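Local structure of metagenomic carboxyl esterase MGS0156 (Uncultured organism, 5D8M) at residues D32-F37 and A68-P73; R244-A249 and R333-D338. The protein probably hydrolyses carboxylic ester bonds, as its identification as a metagenomic carboxyl esterase suggests. All coordinates share one frame; numbering follows the deposited sequence.

Interaction 1 (D32-F37 and A68-P73)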
loop_
_atom_site.group_PDB
_atom_site.type_symbol
_atom_site.label_atom_id
_atom_site.label_comp_id
_atom_site.label_asym_id
_atom_site.label_seq_id
_atom_site.Cartn_x
_atom_site.Cartn_y
_atom_site.Cartn_z
ATOM N N ASP A 32 15.521 0.911 -9.457
ATOM C CA ASP A 32 15.797 1.516 -8.156
ATOM C C ASP A 32 15.549 3.027 -8.174
ATOM O O ASP A 32 16.384 3.779 -8.628
ATOM C CB ASP A 32 17.243 1.224 -7.733
ATOM C CG ASP A 32 17.478 1.461 -6.240
ATOM O OD1 ASP A 32 16.664 2.179 -5.612
ATOM O OD2 ASP A 32 18.471 0.922 -5.696
ATOM N N GLY A 33 14.409 3.480 -7.666
ATOM C CA GLY A 33 14.146 4.913 -7.665
ATOM C C GLY A 33 14.236 5.552 -6.294
ATOM O O GLY A 33 13.707 6.662 -6.083
ATOM N N ARG A 34 14.885 4.847 -5.362
ATOM C CA ARG A 34 14.949 5.261 -3.962
ATOM C C ARG A 34 15.587 6.624 -3.755
ATOM O O ARG A 34 15.181 7.375 -2.868
ATOM C CB ARG A 34 15.725 4.235 -3.128
ATOM C CG ARG A 34 14.980 2.945 -2.891
ATOM C CD ARG A 34 15.828 1.967 -2.118
ATOM N NE ARG A 34 16.968 1.491 -2.904
ATOM C CZ ARG A 34 18.092 1.041 -2.358
ATOM N NH1 ARG A 34 18.218 1.036 -1.033
ATOM N NH2 ARG A 34 19.086 0.594 -3.132
ATOM N N GLY A 35 16.623 6.905 -4.543
ATOM C CA GLY A 35 17.372 8.139 -4.422
ATOM C C GLY A 35 16.559 9.352 -4.850
ATOM O O GLY A 35 16.535 10.357 -4.153
ATOM N N ARG A 36 15.899 9.266 -5.998
ATOM C CA ARG A 36 15.126 10.397 -6.480
ATOM C C ARG A 36 13.880 10.593 -5.604
ATOM O O ARG A 36 13.494 11.727 -5.297
ATOM C CB ARG A 36 14.744 10.207 -7.952
ATOM C CG ARG A 36 13.926 11.366 -8.560
ATOM C CD ARG A 36 14.615 12.713 -8.418
ATOM N NE ARG A 36 13.834 13.776 -9.048
ATOM C CZ ARG A 36 14.149 15.069 -9.012
ATOM N NH1 ARG A 36 15.240 15.477 -8.371
ATOM N NH2 ARG A 36 13.382 15.957 -9.632
ATOM N N PHE A 37 13.278 9.498 -5.156
ATOM C CA PHE A 37 12.108 9.645 -4.298
ATOM C C PHE A 37 12.474 10.334 -2.966
ATOM O O PHE A 37 11.746 11.232 -2.519
ATOM C CB PHE A 37 11.435 8.293 -4.052
ATOM C CG PHE A 37 10.129 8.398 -3.304
ATOM C CD1 PHE A 37 8.961 8.778 -3.960
ATOM C CD2 PHE A 37 10.082 8.171 -1.944
ATOM C CE1 PHE A 37 7.748 8.895 -3.260
ATOM C CE2 PHE A 37 8.879 8.280 -1.233
ATOM C CZ PHE A 37 7.713 8.639 -1.899
ATOM N N ALA A 68 20.960 -0.533 1.899
ATOM C CA ALA A 68 22.223 -0.505 1.158
ATOM C C ALA A 68 22.001 -0.251 -0.331
ATOM O O ALA A 68 20.933 -0.542 -0.879
ATOM C CB ALA A 68 23.004 -1.828 1.365
ATOM N N GLY A 69 23.021 0.293 -0.980
ATOM C CA GLY A 69 22.991 0.493 -2.417
ATOM C C GLY A 69 22.152 1.667 -2.893
ATOM O O GLY A 69 21.963 1.830 -4.090
ATOM N N GLU A 70 21.650 2.497 -1.983
ATOM C CA GLU A 70 20.756 3.559 -2.423
ATOM C C GLU A 70 21.471 4.569 -3.336
ATOM O O GLU A 70 22.510 5.109 -2.979
ATOM C CB GLU A 70 20.133 4.277 -1.228
ATOM C CG GLU A 70 19.000 5.232 -1.637
ATOM C CD GLU A 70 18.403 5.962 -0.460
ATOM O OE1 GLU A 70 18.525 7.198 -0.405
ATOM O OE2 GLU A 70 17.796 5.308 0.408
ATOM N N PRO A 71 20.902 4.822 -4.525
ATOM C CA PRO A 71 21.441 5.825 -5.456
ATOM C C PRO A 71 21.496 7.206 -4.815
ATOM O O PRO A 71 20.658 7.513 -3.968
ATOM C CB PRO A 71 20.436 5.815 -6.615
ATOM C CG PRO A 71 19.713 4.502 -6.492
ATOM C CD PRO A 71 19.655 4.219 -5.023
ATOM N N GLY A 72 22.476 8.017 -5.193
ATOM C CA GLY A 72 22.562 9.378 -4.695
ATOM C C GLY A 72 21.437 10.237 -5.255
ATOM O O GLY A 72 20.688 9.795 -6.130
ATOM N N PRO A 73 21.284 11.461 -4.725
ATOM C CA PRO A 73 20.326 12.407 -5.311
ATOM C C PRO A 73 20.806 12.879 -6.694
ATOM O O PRO A 73 22.009 12.952 -6.924
ATOM C CB PRO A 73 20.289 13.551 -4.290
ATOM C CG PRO A 73 21.582 13.439 -3.548
ATOM C CD PRO A 73 21.904 11.980 -3.494
HETATM O O HOH W 1 17.033 2.834 0.877
#
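Asp-32, at the end of the short edge strand 31-32, reaches forward with its carboxylate to the first residue of helix 34-48. With CG anti to the backbone N, Asp-32 OD1 accepts the backbone N-H of Arg-34 on its anti lone pair (N to OD1 3.2 Å), closing an Asx turn around Gly-33, the N-cap residue. The syn lone pairs of both oxygens meet the Arg-34 guanidinium side-on, NE on OD1 and Arg-34 NH2 on Asp-32 OD2, the latter a salt bridge of 2.7 Å. The carboxylate also rests on the ring of Pro-71, whose CD lies 3.6 Å from Asp-32 OD2.

Arg-34 bends at chi3 (-68°), which lays its guanidinium along segment 68-73. Held on one edge by Asp-32, it reaches Ala-68 O end-on: Arg-34 NH2 meets a lone pair in the carbonyl plane at 3.1 Å, while NH1 approaches from above that plane. Four bonds, all near the guanidinium plane, thus fix its rotation. Glu-70 CA lies over one face, toward its rim, and the Glu-70 chain crosses obliquely, its CG 3.7 Å from Arg-34 CB. A water links Arg-34 NH1 to Glu-70 OE2, whereas the salt bridge of Glu-70 goes through OE1 to Arg-38.

Gly-35 brings the backbones together, its CA 3.4 Å from Pro-71 O in a CA-H...O contact; a beta carbon here would collide with the carbonyl oxygens of Pro-71 and Gly-72. The contact pins the loop leading to strand 87-92 against the first turn of helix 34-48. That turn follows directly from strand 31-32 at the sheet edge, where Gly-33 is backbone hydrogen-bonded to Leu-291 of strand 290-293; on the helix, Phe-37 packs on Leu-327 and Ala-330 of helix 324-338.

Interaction 2 (R244-A249 and R333-D338)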
loop_
_atom_site.group_PDB
_atom_site.type_symbol
_atom_site.label_atom_id
_atom_site.label_comp_id
_atom_site.label_asym_id
_atom_site.label_seq_id
_atom_site.Cartn_x
_atom_site.Cartn_y
_atom_site.Cartn_z
ATOM N N ARG A 244 2.597 1.548 -15.472
ATOM C CA ARG A 244 3.827 1.597 -14.683
ATOM C C ARG A 244 3.540 1.250 -13.220
ATOM O O ARG A 244 2.547 1.702 -12.662
ATOM C CB ARG A 244 4.466 2.969 -14.778
ATOM C CG ARG A 244 4.616 3.461 -16.210
ATOM C CD ARG A 244 5.940 3.100 -16.788
ATOM N NE ARG A 244 6.830 4.258 -16.746
ATOM C CZ ARG A 244 6.889 5.206 -17.681
ATOM N NH1 ARG A 244 6.119 5.145 -18.766
ATOM N NH2 ARG A 244 7.732 6.219 -17.525
ATOM N N TYR A 245 4.420 0.465 -12.600
ATOM C CA TYR A 245 4.216 0.045 -11.217
ATOM C C TYR A 245 5.297 0.621 -10.312
ATOM O O TYR A 245 6.472 0.714 -10.701
ATOM C CB TYR A 245 4.188 -1.489 -11.128
ATOM C CG TYR A 245 3.175 -2.083 -12.079
ATOM C CD1 TYR A 245 1.837 -2.181 -11.725
ATOM C CD2 TYR A 245 3.548 -2.509 -13.347
ATOM C CE1 TYR A 245 0.903 -2.698 -12.605
ATOM C CE2 TYR A 245 2.623 -3.028 -14.231
ATOM C CZ TYR A 245 1.302 -3.122 -13.859
ATOM O OH TYR A 245 0.376 -3.653 -14.756
ATOM N N TYR A 246 4.886 1.008 -9.111
ATOM C CA TYR A 246 5.783 1.604 -8.138
ATOM C C TYR A 246 5.458 1.051 -6.770
ATOM O O TYR A 246 4.285 0.827 -6.460
ATOM C CB TYR A 246 5.647 3.138 -8.115
ATOM C CG TYR A 246 5.722 3.800 -9.483
ATOM C CD1 TYR A 246 4.592 3.901 -10.287
ATOM C CD2 TYR A 246 6.912 4.354 -9.944
ATOM C CE1 TYR A 246 4.649 4.525 -11.545
ATOM C CE2 TYR A 246 6.980 4.980 -11.186
ATOM C CZ TYR A 246 5.846 5.055 -11.979
ATOM O OH TYR A 246 5.896 5.679 -13.183
ATOM N N SER A 247 6.474 0.853 -5.932
ATOM C CA SER A 247 6.210 0.260 -4.621
ATOM C C SER A 247 6.989 0.962 -3.512
ATOM O O SER A 247 8.176 1.314 -3.686
ATOM C CB SER A 247 6.571 -1.237 -4.623
ATOM O OG SER A 247 5.847 -1.954 -5.626
ATOM N N LEU A 248 6.302 1.125 -2.384
ATOM C CA LEU A 248 6.866 1.539 -1.106
ATOM C C LEU A 248 6.620 0.410 -0.124
ATOM O O LEU A 248 5.499 -0.080 -0.027
ATOM C CB LEU A 248 6.217 2.826 -0.607
ATOM C CG LEU A 248 6.581 4.082 -1.396
ATOM C CD1 LEU A 248 5.460 5.114 -1.232
ATOM C CD2 LEU A 248 7.889 4.665 -0.883
ATOM N N ALA A 249 7.671 -0.030 0.566
ATOM C CA ALA A 249 7.523 -1.072 1.569
ATOM C C ALA A 249 7.881 -0.545 2.966
ATOM O O ALA A 249 9.035 -0.238 3.242
ATOM C CB ALA A 249 8.388 -2.279 1.203
ATOM N N ARG A 333 4.285 13.500 -7.300
ATOM C CA ARG A 333 5.301 14.233 -8.044
ATOM C C ARG A 333 6.305 13.297 -8.718
ATOM O O ARG A 333 6.750 13.582 -9.833
ATOM C CB ARG A 333 6.035 15.231 -7.134
ATOM C CG ARG A 333 5.130 16.388 -6.666
ATOM C CD ARG A 333 5.967 17.553 -6.209
ATOM N NE ARG A 333 5.206 18.571 -5.490
ATOM C CZ ARG A 333 4.609 19.611 -6.062
ATOM N NH1 ARG A 333 4.655 19.785 -7.389
ATOM N NH2 ARG A 333 3.970 20.481 -5.298
ATOM N N TYR A 334 6.655 12.192 -8.054
ATOM C CA TYR A 334 7.581 11.207 -8.644
ATOM C C TYR A 334 6.939 10.592 -9.883
ATOM O O TYR A 334 7.566 10.500 -10.946
ATOM C CB TYR A 334 7.962 10.085 -7.641
ATOM C CG TYR A 334 9.019 9.144 -8.194
ATOM C CD1 TYR A 334 8.691 8.167 -9.144
ATOM C CD2 TYR A 334 10.345 9.234 -7.781
ATOM C CE1 TYR A 334 9.657 7.324 -9.672
ATOM C CE2 TYR A 334 11.314 8.379 -8.307
ATOM C CZ TYR A 334 10.958 7.432 -9.251
ATOM O OH TYR A 334 11.909 6.604 -9.792
ATOM N N VAL A 335 5.687 10.161 -9.755
ATOM C CA VAL A 335 5.028 9.484 -10.875
ATOM C C VAL A 335 4.794 10.444 -12.042
ATOM O O VAL A 335 5.076 10.104 -13.204
ATOM C CB VAL A 335 3.689 8.827 -10.435
ATOM C CG1 VAL A 335 2.979 8.196 -11.632
ATOM C CG2 VAL A 335 3.962 7.764 -9.382
ATOM N N GLU A 336 4.332 11.660 -11.750
ATOM C CA GLU A 336 4.188 12.657 -12.818
ATOM C C GLU A 336 5.515 12.901 -13.538
ATOM O O GLU A 336 5.568 12.985 -14.770
ATOM C CB GLU A 336 3.656 13.986 -12.285
ATOM C CG GLU A 336 3.590 15.058 -13.399
ATOM C CD GLU A 336 3.074 16.400 -12.913
ATOM O OE1 GLU A 336 2.405 16.451 -11.846
ATOM O OE2 GLU A 336 3.327 17.404 -13.611
ATOM N N GLU A 337 6.590 13.007 -12.770
ATOM C CA GLU A 337 7.912 13.179 -13.355
ATOM C C GLU A 337 8.306 11.948 -14.172
ATOM O O GLU A 337 8.837 12.072 -15.277
ATOM C CB GLU A 337 8.953 13.449 -12.268
ATOM C CG GLU A 337 10.389 13.633 -12.789
ATOM C CD GLU A 337 11.378 13.986 -11.679
ATOM O OE1 GLU A 337 11.837 13.059 -10.972
ATOM O OE2 GLU A 337 11.693 15.188 -11.507
ATOM N N ASP A 338 8.034 10.762 -13.631
ATOM C CA ASP A 338 8.424 9.528 -14.313
ATOM C C ASP A 338 7.605 9.308 -15.588
ATOM O O ASP A 338 8.126 8.841 -16.599
ATOM C CB ASP A 338 8.285 8.321 -13.372
ATOM C CG ASP A 338 8.904 7.064 -13.949
ATOM O OD1 ASP A 338 10.134 7.061 -14.138
ATOM O OD2 ASP A 338 8.166 6.097 -14.230
HETATM O O HOH W 2 9.029 3.786 -14.582
#
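Asp-338 OD2, on the last turn of helix 324-338, is gripped by four donors: Tyr-246 OH, a water, and NE and NH2 of Arg-244. The phenol bond is short, Tyr-246 OH lying 2.5 Å from Asp-338 OD2, and uses the anti lone pair, with ring and carboxylate planes 87° apart. The two arginine bonds are weak, Arg-244 NH2 standing 3.3 Å from Asp-338 OD2 in a salt bridge; the water joins Arg-244 NE to the same oxygen. So many donors would probably favour a charged carboxylate.

Tyr-246 points from strand 244-248 to the helix with CG beside its backbone N (chi1 -50°). Val-335 CG2 sits over one ring face in a CH-pi contact, 4.0 Å from the centroid, while Tyr-334 turns its ring edge to Tyr-246, Tyr-334 CE1 lying 3.9 Å from Tyr-246 CE2. A leucine at Tyr-246 would lose the short bond to Asp-338 and would probably loosen the packing under Val-335 and Tyr-334.

Strand and helix run nearly antiparallel, at 151°, with axes 10.8 Å apart. A helix packed along a parallel sheet, roughly antiparallel to its strands, is characteristic of three-layer alpha/beta folds, consistent with the alpha/beta-hydrolase fold of many esterases.

Interaction 1 lies toward the surface, its centre about 20 Å from the centre of the chain, and interaction 2 is largely buried, its centre about 12 Å from that of the chain; the two contact centres are 13 Å apart. The first ties a loop to a helix start through an arginine held by a carboxylate and a backbone carbonyl; the second sets an inner strand against the C-terminal helix through aromatic and aliphatic packing, with its polar cluster at the helix end. Helices 34-48 and 324-338 bring the two together: Arg-36 NH2 forms a salt bridge with Glu-337 OE2 at 2.6 Å, and Phe-37 packs against both Tyr-334 and Leu-248.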